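Local coordinates for beta-lactamase-like protein (Novosphingobium pentaromativorans US6-1, PDB 6AUF), which probably hydrolyses the amide bond of beta-lactam antibiotics with a pair of zinc ions, as a metallo-beta-lactamase of the B3 type, at residues W54-C59 with P84-N89; I64-D69 with L175-R180; A207-A212 with D245-P250. All blocks are in the same frame, centred on the assembly; numbering follows the deposited sequence.

Contact 1 of 3, residues W54-C59 with P84-N89; sequences WYVGTC and PLVLAN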
ATOM      1  N   TRP A  54      -4.008 -10.862   6.403  1.00 76.18           N
ATOM      2  CA  TRP A  54      -3.988 -11.791   5.289  1.00 71.96           C
ATOM      3  C   TRP A  54      -3.561 -11.089   4.007  1.00 78.61           C
ATOM      4  O   TRP A  54      -3.985  -9.959   3.736  1.00 80.64           O
ATOM      5  CB  TRP A  54      -5.376 -12.390   5.096  1.00 74.99           C
ATOM      6  CG  TRP A  54      -5.971 -12.970   6.353  1.00 78.33           C
ATOM      7  CD1 TRP A  54      -6.762 -12.332   7.253  1.00 77.07           C
ATOM      8  CD2 TRP A  54      -5.828 -14.315   6.826  1.00 82.72           C
ATOM      9  NE1 TRP A  54      -7.121 -13.190   8.266  1.00 84.59           N
ATOM     10  CE2 TRP A  54      -6.562 -14.415   8.024  1.00 82.44           C
ATOM     11  CE3 TRP A  54      -5.158 -15.448   6.342  1.00 77.01           C
ATOM     12  CZ2 TRP A  54      -6.644 -15.594   8.748  1.00 82.58           C
ATOM     13  CZ3 TRP A  54      -5.234 -16.616   7.067  1.00 78.70           C
ATOM     14  CH2 TRP A  54      -5.969 -16.682   8.258  1.00 82.89           C
ATOM     15  N   TYR A  55      -2.730 -11.764   3.213  1.00 75.80           N
ATOM     16  CA  TYR A  55      -2.477 -11.326   1.847  1.00 71.34           C
ATOM     17  C   TYR A  55      -3.572 -11.875   0.946  1.00 77.93           C
ATOM     18  O   TYR A  55      -3.843 -13.078   0.953  1.00 85.83           O
ATOM     19  CB  TYR A  55      -1.108 -11.798   1.355  1.00 62.34           C
ATOM     20  CG  TYR A  55      -0.693 -11.172   0.041  1.00 62.80           C
ATOM     21  CD1 TYR A  55      -1.052 -11.742  -1.182  1.00 63.81           C
ATOM     22  CD2 TYR A  55       0.057  -9.998   0.021  1.00 59.23           C
ATOM     23  CE1 TYR A  55      -0.662 -11.164  -2.385  1.00 66.39           C
ATOM     24  CE2 TYR A  55       0.446  -9.412  -1.170  1.00 54.81           C
ATOM     25  CZ  TYR A  55       0.088  -9.990  -2.361  1.00 68.95           C
ATOM     26  OH  TYR A  55       0.489  -9.382  -3.523  1.00 68.15           O
ATOM     27  N   VAL A  56      -4.208 -10.996   0.180  1.00 75.80           N
ATOM     28  CA  VAL A  56      -5.343 -11.378  -0.650  1.00 72.87           C
ATOM     29  C   VAL A  56      -5.217 -10.705  -2.005  1.00 73.25           C
ATOM     30  O   VAL A  56      -6.177 -10.668  -2.782  1.00 75.71           O
ATOM     31  CB  VAL A  56      -6.677 -11.010   0.023  1.00 75.79           C
ATOM     32  CG1 VAL A  56      -6.998 -11.981   1.148  1.00 75.57           C
ATOM     33  CG2 VAL A  56      -6.617  -9.577   0.547  1.00 74.23           C
ATOM     34  N   GLY A  57      -4.038 -10.159  -2.289  1.00 74.53           N
ATOM     35  CA  GLY A  57      -3.787  -9.480  -3.541  1.00 69.48           C
ATOM     36  C   GLY A  57      -3.392 -10.447  -4.637  1.00 74.16           C
ATOM     37  O   GLY A  57      -3.597 -11.661  -4.543  1.00 88.16           O
ATOM     38  N   THR A  58      -2.815  -9.885  -5.700  1.00 67.65           N
ATOM     39  CA  THR A  58      -2.320 -10.637  -6.839  1.00 73.48           C
ATOM     40  C   THR A  58      -0.828 -10.897  -6.685  1.00 74.39           C
ATOM     41  O   THR A  58      -0.201 -10.519  -5.689  1.00 63.73           O
ATOM     42  CB  THR A  58      -2.568  -9.890  -8.147  1.00 75.93           C
ATOM     43  OG1 THR A  58      -1.611  -8.831  -8.259  1.00 76.84           O
ATOM     44  CG2 THR A  58      -3.967  -9.316  -8.184  1.00 64.41           C
ATOM     45  N   CYS A  59      -0.257 -11.549  -7.708  1.00 73.27           N
ATOM     46  CA  CYS A  59       1.175 -11.825  -7.748  1.00 73.44           C
ATOM     47  C   CYS A  59       2.017 -10.554  -7.814  1.00 76.10           C
ATOM     48  O   CYS A  59       3.179 -10.573  -7.390  1.00 71.86           O
ATOM     49  CB  CYS A  59       1.500 -12.722  -8.946  1.00 76.60           C
ATOM     50  SG  CYS A  59       1.161 -14.512  -8.716  1.00 81.18           S
ATOM     51  N   PRO A  84     -12.528  -8.856  -8.867  1.00 96.05           N
ATOM     52  CA  PRO A  84     -12.918 -10.261  -8.635  1.00 98.39           C
ATOM     53  C   PRO A  84     -11.794 -11.130  -8.089  1.00 93.51           C
ATOM     54  O   PRO A  84     -12.054 -12.042  -7.296  1.00 83.93           O
ATOM     55  CB  PRO A  84     -13.372 -10.738 -10.026  1.00 97.34           C
ATOM     56  CG  PRO A  84     -13.763  -9.486 -10.746  1.00101.25           C
ATOM     57  CD  PRO A  84     -12.816  -8.419 -10.245  1.00 98.80           C
ATOM     58  N   LEU A  85     -10.547 -10.877  -8.487  1.00 89.50           N
ATOM     59  CA  LEU A  85      -9.443 -11.682  -7.981  1.00 84.55           C
ATOM     60  C   LEU A  85      -9.384 -11.635  -6.458  1.00 83.88           C
ATOM     61  O   LEU A  85      -9.315 -12.679  -5.798  1.00 80.82           O
ATOM     62  CB  LEU A  85      -8.126 -11.206  -8.592  1.00 87.79           C
ATOM     63  CG  LEU A  85      -7.828 -11.644 -10.027  1.00 95.16           C
ATOM     64  CD1 LEU A  85      -8.982 -11.317 -10.950  1.00 99.45           C
ATOM     65  CD2 LEU A  85      -6.562 -10.964 -10.510  1.00 88.21           C
ATOM     66  N   VAL A  86      -9.424 -10.428  -5.882  1.00 71.30           N
ATOM     67  CA  VAL A  86      -9.310 -10.296  -4.435  1.00 74.23           C
ATOM     68  C   VAL A  86     -10.611 -10.681  -3.761  1.00 80.62           C
ATOM     69  O   VAL A  86     -10.609 -11.265  -2.671  1.00 89.25           O
ATOM     70  CB  VAL A  86      -8.877  -8.869  -4.040  1.00 82.82           C
ATOM     71  CG1 VAL A  86      -9.506  -7.826  -4.953  1.00 84.68           C
ATOM     72  CG2 VAL A  86      -9.267  -8.590  -2.603  1.00 77.77           C
ATOM     73  N   LEU A  87     -11.744 -10.348  -4.379  1.00 78.97           N
ATOM     74  CA  LEU A  87     -13.013 -10.845  -3.861  1.00 88.73           C
ATOM     75  C   LEU A  87     -12.982 -12.359  -3.705  1.00 90.17           C
ATOM     76  O   LEU A  87     -13.558 -12.908  -2.760  1.00 96.71           O
ATOM     77  CB  LEU A  87     -14.157 -10.441  -4.786  1.00 93.89           C
ATOM     78  CG  LEU A  87     -14.483  -8.965  -4.963  1.00 88.91           C
ATOM     79  CD1 LEU A  87     -15.259  -8.819  -6.259  1.00 93.26           C
ATOM     80  CD2 LEU A  87     -15.299  -8.463  -3.782  1.00 83.52           C
ATOM     81  N   ALA A  88     -12.319 -13.055  -4.630  1.00 84.52           N
ATOM     82  CA  ALA A  88     -12.237 -14.507  -4.517  1.00 89.92           C
ATOM     83  C   ALA A  88     -11.235 -14.913  -3.445  1.00 90.55           C
ATOM     84  O   ALA A  88     -11.460 -15.888  -2.715  1.00 83.31           O
ATOM     85  CB  ALA A  88     -11.874 -15.131  -5.867  1.00 84.70           C
ATOM     86  N   ASN A  89     -10.126 -14.171  -3.330  1.00 78.06           N
ATOM     87  CA  ASN A  89      -9.137 -14.504  -2.313  1.00 81.02           C
ATOM     88  C   ASN A  89      -9.719 -14.355  -0.916  1.00 85.83           C
ATOM     89  O   ASN A  89      -9.321 -15.076   0.005  1.00 91.28           O
ATOM     90  CB  ASN A  89      -7.889 -13.640  -2.478  1.00 83.40           C
ATOM     91  CG  ASN A  89      -7.059 -14.041  -3.685  1.00 86.92           C
ATOM     92  OD1 ASN A  89      -7.316 -15.067  -4.309  1.00 97.32           O
ATOM     93  ND2 ASN A  89      -6.049 -13.240  -4.009  1.00 89.32           N
TER
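Val56 and Asn89 bring the backbones nearest, with their CA atoms 5.2 Å apart where the chain leaves strand 53-55 and meets the last turn of helix 83-91; toward Thr58 and Leu85 the gap between CA atoms widens to 7.3 Å. The helix presents Leu85, Val86 and Asn89 to the loop, positions one turn apart or adjacent on one flank. Asn89 makes the polar grip. Its CG stands anti to its own carbonyl carbon (chi1 -73°), which carries the amide up to the loop, where ND2 donates to Val56 O at 2.9 Å with an N-H...O angle of 158°. Val56 O lies close to the amide plane of Asn89, yet the donor sits well above the carbonyl plane of Val56, 76° out of it, and so does not use a lone pair direction. Gly57 O is also near ND2, but the angle there is too poor for a bond; a weak second bond runs from ND2 to Ala44 O. The same Val56 O rests against Val86 CB at 3.5 Å, and Val86 CA adds a CH...O contact, while the Val56 and Asn89 side chains lie alongside, pointing opposite ways, with Val56 CB 3.8 Å from Asn89 CB. Farther along, the methyl CG2 of Thr58 touches Leu85 CD2 at 3.9 Å. Thr58 OG1 is hydrogen-bonded to Trp40 O and to the backbone N of Gly60 and Ile61. Cys59, which follows, is tied to Cys31 by a disulfide. Packing of helix 83-91 beside the loop after an N-terminal strand fits the alpha-beta/beta-alpha sandwich of the metallo-beta-lactamase superfamily, in which helices flank the two sheets.

Contact 2 of 3, residues I64-D69 with L175-R180; sequences ILVTSD and LALTVR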
ATOM      1  N   ILE A  64      -4.475  -6.117   1.318  1.00 61.04           N
ATOM      2  CA  ILE A  64      -4.354  -6.588   2.695  1.00 59.98           C
ATOM      3  C   ILE A  64      -5.729  -6.664   3.340  1.00 71.66           C
ATOM      4  O   ILE A  64      -6.499  -5.698   3.295  1.00 79.37           O
ATOM      5  CB  ILE A  64      -3.431  -5.683   3.515  1.00 57.04           C
ATOM      6  CG1 ILE A  64      -2.096  -5.496   2.774  1.00 62.60           C
ATOM      7  CG2 ILE A  64      -3.263  -6.256   4.912  1.00 53.71           C
ATOM      8  CD1 ILE A  64      -1.378  -6.790   2.443  1.00 53.68           C
ATOM      9  N   LEU A  65      -6.028  -7.805   3.952  1.00 73.56           N
ATOM     10  CA  LEU A  65      -7.279  -8.020   4.663  1.00 74.62           C
ATOM     11  C   LEU A  65      -6.980  -8.182   6.144  1.00 71.90           C
ATOM     12  O   LEU A  65      -6.084  -8.943   6.525  1.00 69.50           O
ATOM     13  CB  LEU A  65      -8.027  -9.252   4.135  1.00 75.47           C
ATOM     14  CG  LEU A  65      -9.274  -9.634   4.939  1.00 68.52           C
ATOM     15  CD1 LEU A  65     -10.246  -8.478   4.956  1.00 72.44           C
ATOM     16  CD2 LEU A  65      -9.936 -10.872   4.388  1.00 69.20           C
ATOM     17  N   VAL A  66      -7.728  -7.467   6.973  1.00 70.21           N
ATOM     18  CA  VAL A  66      -7.500  -7.438   8.409  1.00 67.22           C
ATOM     19  C   VAL A  66      -8.827  -7.751   9.075  1.00 76.27           C
ATOM     20  O   VAL A  66      -9.796  -7.000   8.915  1.00 77.37           O
ATOM     21  CB  VAL A  66      -6.935  -6.082   8.868  1.00 59.00           C
ATOM     22  CG1 VAL A  66      -6.927  -5.987  10.361  1.00 60.44           C
ATOM     23  CG2 VAL A  66      -5.521  -5.907   8.346  1.00 56.52           C
ATOM     24  N   THR A  67      -8.879  -8.866   9.795  1.00 84.31           N
ATOM     25  CA  THR A  67     -10.141  -9.485  10.170  1.00 85.51           C
ATOM     26  C   THR A  67     -10.449  -9.326  11.657  1.00 83.39           C
ATOM     27  O   THR A  67      -9.558  -9.335  12.514  1.00 79.72           O
ATOM     28  CB  THR A  67     -10.131 -10.968   9.796  1.00 87.77           C
ATOM     29  OG1 THR A  67      -8.856 -11.521  10.129  1.00 92.85           O
ATOM     30  CG2 THR A  67     -10.386 -11.152   8.302  1.00 84.44           C
ATOM     31  N   SER A  68     -11.739  -9.173  11.943  1.00 76.55           N
ATOM     32  CA  SER A  68     -12.261  -9.206  13.295  1.00 84.88           C
ATOM     33  C   SER A  68     -13.650  -9.817  13.228  1.00 90.13           C
ATOM     34  O   SER A  68     -14.249  -9.919  12.156  1.00 94.66           O
ATOM     35  CB  SER A  68     -12.331  -7.808  13.920  1.00 92.45           C
ATOM     36  OG  SER A  68     -13.513  -7.126  13.519  1.00 93.32           O
ATOM     37  N   ASP A  69     -14.167 -10.220  14.388  1.00 90.06           N
ATOM     38  CA  ASP A  69     -15.572 -10.605  14.434  1.00101.58           C
ATOM     39  C   ASP A  69     -16.469  -9.418  14.124  1.00108.99           C
ATOM     40  O   ASP A  69     -17.553  -9.586  13.559  1.00110.63           O
ATOM     41  CB  ASP A  69     -15.911 -11.184  15.802  1.00111.86           C
ATOM     42  CG  ASP A  69     -14.941 -12.259  16.222  1.00123.08           C
ATOM     43  OD1 ASP A  69     -14.587 -13.096  15.360  1.00129.50           O
ATOM     44  OD2 ASP A  69     -14.517 -12.254  17.400  1.00123.71           O
ATOM     45  N   LEU A 175     -10.386  -3.548  16.304  1.00 77.37           N
ATOM     46  CA  LEU A 175      -9.400  -3.193  15.296  1.00 75.95           C
ATOM     47  C   LEU A 175      -9.030  -1.721  15.410  1.00 81.98           C
ATOM     48  O   LEU A 175      -9.885  -0.861  15.649  1.00 90.16           O
ATOM     49  CB  LEU A 175      -9.941  -3.456  13.897  1.00 80.81           C
ATOM     50  CG  LEU A 175     -10.157  -4.885  13.449  1.00 82.06           C
ATOM     51  CD1 LEU A 175     -10.457  -4.881  11.969  1.00 90.30           C
ATOM     52  CD2 LEU A 175      -8.912  -5.661  13.737  1.00 84.52           C
ATOM     53  N   ALA A 176      -7.746  -1.433  15.217  1.00 71.87           N
ATOM     54  CA  ALA A 176      -7.274  -0.054  15.203  1.00 65.81           C
ATOM     55  C   ALA A 176      -6.117   0.014  14.214  1.00 62.10           C
ATOM     56  O   ALA A 176      -4.993  -0.365  14.549  1.00 66.59           O
ATOM     57  CB  ALA A 176      -6.855   0.408  16.594  1.00 59.94           C
ATOM     58  N   LEU A 177      -6.405   0.483  13.001  1.00 61.75           N
ATOM     59  CA  LEU A 177      -5.383   0.740  11.995  1.00 63.68           C
ATOM     60  C   LEU A 177      -5.062   2.232  11.995  1.00 64.91           C
ATOM     61  O   LEU A 177      -5.940   3.070  11.751  1.00 69.86           O
ATOM     62  CB  LEU A 177      -5.840   0.280  10.611  1.00 56.74           C
ATOM     63  CG  LEU A 177      -5.965  -1.231  10.358  1.00 64.24           C
ATOM     64  CD1 LEU A 177      -7.308  -1.802  10.840  1.00 56.50           C
ATOM     65  CD2 LEU A 177      -5.764  -1.524   8.873  1.00 61.75           C
ATOM     66  N   THR A 178      -3.816   2.568  12.269  1.00 61.67           N
ATOM     67  CA  THR A 178      -3.437   3.961  12.434  1.00 56.85           C
ATOM     68  C   THR A 178      -2.552   4.400  11.260  1.00 57.52           C
ATOM     69  O   THR A 178      -1.591   3.711  10.892  1.00 63.81           O
ATOM     70  CB  THR A 178      -2.796   4.149  13.814  1.00 55.38           C
ATOM     71  OG1 THR A 178      -1.650   4.994  13.724  1.00 65.83           O
ATOM     72  CG2 THR A 178      -2.419   2.788  14.411  1.00 79.37           C
ATOM     73  N   VAL A 179      -2.923   5.533  10.642  1.00 56.08           N
ATOM     74  CA  VAL A 179      -2.373   6.001   9.369  1.00 60.40           C
ATOM     75  C   VAL A 179      -1.338   7.106   9.588  1.00 58.38           C
ATOM     76  O   VAL A 179      -1.422   7.916  10.516  1.00 56.73           O
ATOM     77  CB  VAL A 179      -3.496   6.522   8.449  1.00 55.04           C
ATOM     78  CG1 VAL A 179      -3.922   7.924   8.909  1.00 51.50           C
ATOM     79  CG2 VAL A 179      -3.028   6.562   7.002  1.00 45.30           C
ATOM     80  N   ARG A 180      -0.364   7.153   8.690  1.00 50.67           N
ATOM     81  CA  ARG A 180       0.599   8.232   8.617  1.00 46.17           C
ATOM     82  C   ARG A 180       0.623   8.743   7.184  1.00 54.20           C
ATOM     83  O   ARG A 180       0.718   7.943   6.242  1.00 52.24           O
ATOM     84  CB  ARG A 180       2.014   7.780   9.014  1.00 43.20           C
ATOM     85  CG  ARG A 180       2.260   7.445  10.495  1.00 46.10           C
ATOM     86  CD  ARG A 180       1.812   8.495  11.465  1.00 41.62           C
ATOM     87  NE  ARG A 180       2.423   9.803  11.223  1.00 52.01           N
ATOM     88  CZ  ARG A 180       3.427  10.320  11.933  1.00 55.31           C
ATOM     89  NH1 ARG A 180       3.969   9.635  12.932  1.00 47.39           N
ATOM     90  NH2 ARG A 180       3.902  11.535  11.642  1.00 56.71           N
TER
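Val66 holds CG1 anti to its backbone N (chi1 170°), and Leu175 holds CG anti to its carbonyl carbon (chi1 -69°) with a nearly extended second torsion (chi2 -170°); together they bring the methyls of Leu175 against Val66 CG1. Both branches of the leucine take part: CD2 lies 3.9 Å from Val66 CG1, and CD1 is 4.0 Å from the same atom. The two side chains run antiparallel, one beside the other. Leu175 CD1 also rests 3.8 Å from Val66 O, while CD2 approaches Thr67 O, so the isobutyl group bridges backbone and side chain of the opposing segment. Its branch point meets Ser68 CB, with CG at 3.7 Å; the hydroxyl of Ser68 is hydrogen-bonded to Gly71 O. Leu177 extends the patch more loosely, its CD1 being 4.2 Å from Val66 CG1. No hydrogen bond joins the segments. Val73 packs on both leucines, and Trp194 on Val66. With strand 64-66 belonging to one mixed sheet and strand 175-181 to the other, this apolar contact, its Ser68 end nearer the surface, packs together the two sheets of the metallo-beta-lactamase alpha-beta/beta-alpha sandwich.

Contact 3 of 3, residues A207-A212 with D245-P250; sequences AYADSA and DILVTP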
ATOM      1  N   ALA A 207       3.489  -3.105   9.542  1.00 59.90           N
ATOM      2  CA  ALA A 207       3.577  -1.821   8.864  1.00 56.02           C
ATOM      3  C   ALA A 207       3.367  -2.071   7.379  1.00 53.51           C
ATOM      4  O   ALA A 207       4.210  -2.692   6.727  1.00 58.99           O
ATOM      5  CB  ALA A 207       4.923  -1.148   9.129  1.00 51.96           C
ATOM      6  N   TYR A 208       2.230  -1.612   6.854  1.00 52.08           N
ATOM      7  CA  TYR A 208       1.989  -1.583   5.415  1.00 53.71           C
ATOM      8  C   TYR A 208       2.545  -0.255   4.888  1.00 59.57           C
ATOM      9  O   TYR A 208       1.834   0.745   4.713  1.00 55.66           O
ATOM     10  CB  TYR A 208       0.504  -1.769   5.129  1.00 52.04           C
ATOM     11  CG  TYR A 208       0.166  -1.990   3.667  1.00 55.51           C
ATOM     12  CD1 TYR A 208       0.864  -2.928   2.900  1.00 49.08           C
ATOM     13  CD2 TYR A 208      -0.869  -1.272   3.055  1.00 54.30           C
ATOM     14  CE1 TYR A 208       0.563  -3.127   1.558  1.00 45.78           C
ATOM     15  CE2 TYR A 208      -1.177  -1.463   1.715  1.00 50.18           C
ATOM     16  CZ  TYR A 208      -0.456  -2.391   0.974  1.00 55.56           C
ATOM     17  OH  TYR A 208      -0.760  -2.586  -0.347  1.00 59.78           O
ATOM     18  N   ALA A 209       3.863  -0.241   4.668  1.00 56.53           N
ATOM     19  CA  ALA A 209       4.553   0.974   4.245  1.00 53.88           C
ATOM     20  C   ALA A 209       4.438   1.106   2.736  1.00 52.18           C
ATOM     21  O   ALA A 209       4.815   0.190   1.995  1.00 53.15           O
ATOM     22  CB  ALA A 209       6.019   0.962   4.670  1.00 45.96           C
ATOM     23  N   ASP A 210       3.902   2.240   2.296  1.00 49.25           N
ATOM     24  CA  ASP A 210       3.633   2.513   0.894  1.00 46.65           C
ATOM     25  C   ASP A 210       4.902   2.428   0.053  1.00 48.81           C
ATOM     26  O   ASP A 210       6.024   2.516   0.563  1.00 46.59           O
ATOM     27  CB  ASP A 210       3.026   3.902   0.759  1.00 44.82           C
ATOM     28  CG  ASP A 210       2.387   4.122  -0.577  1.00 56.76           C
ATOM     29  OD1 ASP A 210       2.347   3.168  -1.397  1.00 56.18           O
ATOM     30  OD2 ASP A 210       1.907   5.252  -0.792  1.00 58.27           O
ATOM     31  N   SER A 211       4.713   2.261  -1.262  1.00 49.34           N
ATOM     32  CA  SER A 211       5.810   2.477  -2.202  1.00 48.64           C
ATOM     33  C   SER A 211       6.527   3.776  -1.855  1.00 52.57           C
ATOM     34  O   SER A 211       5.892   4.765  -1.477  1.00 50.18           O
ATOM     35  CB  SER A 211       5.287   2.553  -3.637  1.00 50.66           C
ATOM     36  OG  SER A 211       4.266   1.602  -3.849  1.00 64.98           O
ATOM     37  N   ALA A 212       7.853   3.782  -1.988  1.00 51.00           N
ATOM     38  CA  ALA A 212       8.630   4.951  -1.586  1.00 55.09           C
ATOM     39  C   ALA A 212       9.526   5.455  -2.711  1.00 54.53           C
ATOM     40  O   ALA A 212      10.481   6.204  -2.456  1.00 45.56           O
ATOM     41  CB  ALA A 212       9.458   4.653  -0.335  1.00 48.31           C
ATOM     42  N   ASP A 245       7.486  -4.335  13.157  1.00 70.70           N
ATOM     43  CA  ASP A 245       8.009  -5.694  13.296  1.00 59.71           C
ATOM     44  C   ASP A 245       7.965  -6.437  11.967  1.00 61.10           C
ATOM     45  O   ASP A 245       8.912  -7.156  11.614  1.00 63.30           O
ATOM     46  CB  ASP A 245       7.211  -6.459  14.341  1.00 61.67           C
ATOM     47  CG  ASP A 245       7.533  -6.025  15.746  1.00 65.73           C
ATOM     48  OD1 ASP A 245       8.724  -6.090  16.138  1.00 62.99           O
ATOM     49  OD2 ASP A 245       6.586  -5.627  16.455  1.00 70.68           O
ATOM     50  N   ILE A 246       6.877  -6.279  11.219  1.00 55.29           N
ATOM     51  CA  ILE A 246       6.678  -7.001   9.969  1.00 61.20           C
ATOM     52  C   ILE A 246       6.381  -5.985   8.878  1.00 59.61           C
ATOM     53  O   ILE A 246       5.302  -5.379   8.864  1.00 61.55           O
ATOM     54  CB  ILE A 246       5.547  -8.034  10.075  1.00 56.92           C
ATOM     55  CG1 ILE A 246       5.939  -9.135  11.055  1.00 54.38           C
ATOM     56  CG2 ILE A 246       5.221  -8.597   8.705  1.00 52.76           C
ATOM     57  CD1 ILE A 246       4.780 -10.004  11.449  1.00 67.07           C
ATOM     58  N   LEU A 247       7.319  -5.815   7.957  1.00 56.35           N
ATOM     59  CA  LEU A 247       7.128  -4.901   6.845  1.00 59.57           C
ATOM     60  C   LEU A 247       6.308  -5.550   5.736  1.00 60.77           C
ATOM     61  O   LEU A 247       6.536  -6.703   5.369  1.00 56.00           O
ATOM     62  CB  LEU A 247       8.480  -4.455   6.290  1.00 56.06           C
ATOM     63  CG  LEU A 247       8.376  -3.575   5.051  1.00 52.80           C
ATOM     64  CD1 LEU A 247       7.692  -2.267   5.434  1.00 47.02           C
ATOM     65  CD2 LEU A 247       9.744  -3.330   4.455  1.00 46.94           C
ATOM     66  N   VAL A 248       5.353  -4.799   5.190  1.00 60.83           N
ATOM     67  CA  VAL A 248       4.591  -5.232   4.026  1.00 62.33           C
ATOM     68  C   VAL A 248       4.454  -4.037   3.092  1.00 54.04           C
ATOM     69  O   VAL A 248       4.223  -2.915   3.547  1.00 63.64           O
ATOM     70  CB  VAL A 248       3.209  -5.808   4.422  1.00 60.38           C
ATOM     71  CG1 VAL A 248       2.543  -6.488   3.226  1.00 57.07           C
ATOM     72  CG2 VAL A 248       3.346  -6.782   5.576  1.00 50.24           C
ATOM     73  N   THR A 249       4.606  -4.274   1.786  1.00 51.08           N
ATOM     74  CA  THR A 249       4.636  -3.220   0.787  1.00 54.14           C
ATOM     75  C   THR A 249       3.617  -3.452  -0.318  1.00 56.68           C
ATOM     76  O   THR A 249       3.407  -4.585  -0.751  1.00 58.97           O
ATOM     77  CB  THR A 249       6.023  -3.097   0.147  1.00 54.80           C
ATOM     78  OG1 THR A 249       6.442  -4.382  -0.345  1.00 52.51           O
ATOM     79  CG2 THR A 249       7.039  -2.531   1.148  1.00 52.72           C
ATOM     80  N   PRO A 250       3.010  -2.382  -0.824  1.00 58.06           N
ATOM     81  CA  PRO A 250       2.037  -2.528  -1.920  1.00 63.15           C
ATOM     82  C   PRO A 250       2.554  -3.320  -3.109  1.00 63.93           C
ATOM     83  O   PRO A 250       1.764  -3.967  -3.805  1.00 67.16           O
ATOM     84  CB  PRO A 250       1.736  -1.069  -2.283  1.00 55.42           C
ATOM     85  CG  PRO A 250       1.858  -0.370  -0.969  1.00 54.43           C
ATOM     86  CD  PRO A 250       3.041  -1.010  -0.289  1.00 46.51           C
TER
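Ala207 and Tyr208 pair in parallel with Leu247 and Val248, the two strands of a beta-alpha-beta unit whose connection contains helix 226-241; the touching parts run 31° apart. The ladder is built on Ala207, whose N donates to Ile246 O at 3.0 Å with an almost straight 174° N-H...O angle, and whose O accepts from Val248 N at 2.8 Å. A third bond, from Ala209 N to Val248 O, is weak, and the last bridge is Tyr208 with Val248. Beyond the ladder the shapes take over. Tyr208 has CG anti to its backbone N (chi1 -170°), which brings the ring obliquely alongside the chain from Val248 O to Pro250: CD1 touches Val248 CG1 at 3.9 Å, and CZ meets Pro250 CG at 3.6 Å. Its hydroxyl is hydrogen-bonded to Asp76 OD2. On the sheet face carrying Ala207 and Leu247, Leu247 CD1 curls back to lie 3.7 Å from Ala209 CB, filling the hollow beside that small residue. Pro250 is the main bump. Its ring fits into a cup formed by Tyr208, Ala209 O, Asp210 and Ser211, with CB 4.0 Å from Ser211 OG. The Asp210 side chain crosses that of Pro250 at about a right angle. The cup borders the metal centre: Pro250 precedes the zinc ligand His251 and lies next to His112, another ligand of the same ion, while Ser211 OG is hydrogen-bonded to a citrate that probably came from the crystallisation liquor. Asp210 is second shell, its OD1 hydrogen-bonded to ND1 of His107, a ligand of the other zinc ion; OD2 is hydrogen-bonded to Ser189 OG. That same OD1 of Asp210 lies against Pro250 CG, 3.6 Å away.

Overall arrangement
Contact 3 is the deepest, its centre about 7 Å from the chain centre and all ten touching residues buried; contacts 1 and 2 lie about 14 Å and 13 Å out, with Leu85 in the first and Thr67 and Ser68 in the second partly exposed. Contact 1 joins helix to loop through one side-chain amide hydrogen bond and apolar packing, contact 2 joins two sheets by apolar packing alone, and contact 3 joins neighbouring strands by backbone bonds, then packs Pro250 among loop residues at the metal site. Contacts 1 and 2 share neighbouring strands 53-55 and 64-66 of one sheet; Ile64 CG1 packs 3.8 Å from Tyr208 CE1 of contact 3. Contacts 1 and 3 do not touch.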